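Local coordinates for protein LAR_0958 cell surface adhesin (Lactobacillus reuteri, PDB 4NG0) that probably serves as a surface-exposed adhesin that attaches the bacterium to mucus, through repeats with a ubiquitin-like beta-grasp fold, at residues L63-T66 and G67-A70. Sequence-based numbering, arbitrary orientation.
Sequences LNTT and GEAA
Asn64 carries its CG between the backbone N and the carbonyl carbon (chi1 60°), which curls the amide forward over the first turn of the helix and sets OD1 2.8 Å from Gly67 N. This is the classic N-cap: the side-chain oxygen takes up the hydrogen of a first-turn amide, which has no i-4 carbonyl of the helix to bond to, with an N-H...O angle of 152°. Asn64 O opens the helical ladder, accepting from Glu68 N at 2.9 Å, and Thr65 O and Thr66 O carry it on to the amides of Ala69 and Ala70. Leu63, with CG anti to its own N (chi1 -173°), reaches forward against the first turn of the helix, alongside Gly67 and Glu68. Its CD1 lies 3.7 Å from Gly67 CA, against the bare alpha carbon of the glycine, while CD2 meets Glu68 CG at 3.8 Å. Beyond that methylene the Glu68 chain runs extended, back past the helix start, and one water bridges its end to the strand exit, donating to OE2 (2.6 Å) and to Leu63 O (2.9 Å). Asn64 ND2 is tied down by Thr44 OG1 and Ala41 O, so both ends of the capping amide are held. The turn thus links strand 57-63 to helix 65-73, with the cap fastened to the edge strand 43-45 and the loop leading into it.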
loop_
_atom_site.group_PDB
_atom_site.type_symbol
_atom_site.label_atom_id
_atom_site.label_comp_id
_atom_site.label_asym_id
_atom_site.label_seq_id
_atom_site.Cartn_x
_atom_site.Cartn_y
_atom_site.Cartn_z
ATOM N N LEU A 63 4.481 3.218 0.684
ATOM C CA LEU A 63 4.875 3.633 -0.648
ATOM C C LEU A 63 6.403 3.714 -0.669
ATOM O O LEU A 63 7.006 4.312 0.226
ATOM C CB LEU A 63 4.268 5.002 -0.976
ATOM C CG LEU A 63 4.464 5.474 -2.420
ATOM C CD1 LEU A 63 3.534 4.745 -3.380
ATOM C CD2 LEU A 63 4.231 6.986 -2.487
ATOM N N ASN A 64 7.018 3.101 -1.682
ATOM C CA ASN A 64 8.480 3.075 -1.765
ATOM C C ASN A 64 8.990 4.125 -2.753
ATOM O O ASN A 64 8.193 4.872 -3.318
ATOM C CB ASN A 64 8.985 1.656 -2.079
ATOM C CG ASN A 64 8.470 1.118 -3.396
ATOM O OD1 ASN A 64 8.345 1.850 -4.371
ATOM N ND2 ASN A 64 8.171 -0.178 -3.434
ATOM N N THR A 65 10.300 4.204 -2.957
ATOM C CA THR A 65 10.836 5.264 -3.819
ATOM C C THR A 65 10.435 5.085 -5.282
ATOM O O THR A 65 10.271 6.065 -6.012
ATOM C CB THR A 65 12.356 5.415 -3.673
ATOM O OG1 THR A 65 12.976 4.141 -3.854
ATOM C CG2 THR A 65 12.695 5.949 -2.287
ATOM N N THR A 66 10.268 3.841 -5.710
ATOM C CA THR A 66 9.713 3.554 -7.025
ATOM C C THR A 66 8.304 4.138 -7.138
ATOM O O THR A 66 7.950 4.759 -8.145
ATOM C CB THR A 66 9.702 2.040 -7.300
ATOM O OG1 THR A 66 11.047 1.538 -7.244
ATOM C CG2 THR A 66 9.118 1.743 -8.661
ATOM N N GLY A 67 7.512 3.959 -6.084
ATOM C CA GLY A 67 6.150 4.463 -6.051
ATOM C C GLY A 67 6.068 5.973 -6.024
ATOM O O GLY A 67 5.193 6.559 -6.662
ATOM N N GLU A 68 6.961 6.604 -5.274
ATOM C CA GLU A 68 7.037 8.059 -5.280
ATOM C C GLU A 68 7.311 8.574 -6.690
ATOM O O GLU A 68 6.684 9.533 -7.143
ATOM C CB GLU A 68 8.117 8.550 -4.314
ATOM C CG GLU A 68 7.831 8.222 -2.862
ATOM C CD GLU A 68 8.955 8.649 -1.940
ATOM O OE1 GLU A 68 9.990 9.140 -2.446
ATOM O OE2 GLU A 68 8.798 8.492 -0.709
ATOM N N ALA A 69 8.247 7.938 -7.382
ATOM C CA ALA A 69 8.594 8.370 -8.730
ATOM C C ALA A 69 7.421 8.162 -9.684
ATOM O O ALA A 69 7.163 8.997 -10.556
ATOM C CB ALA A 69 9.829 7.631 -9.218
ATOM N N ALA A 70 6.701 7.061 -9.520
ATOM C CA ALA A 70 5.562 6.771 -10.380
ATOM C C ALA A 70 4.448 7.793 -10.182
ATOM O O ALA A 70 3.826 8.248 -11.141
ATOM C CB ALA A 70 5.041 5.356 -10.125
HETATM O O HOH W 1 9.325 6.092 0.186
#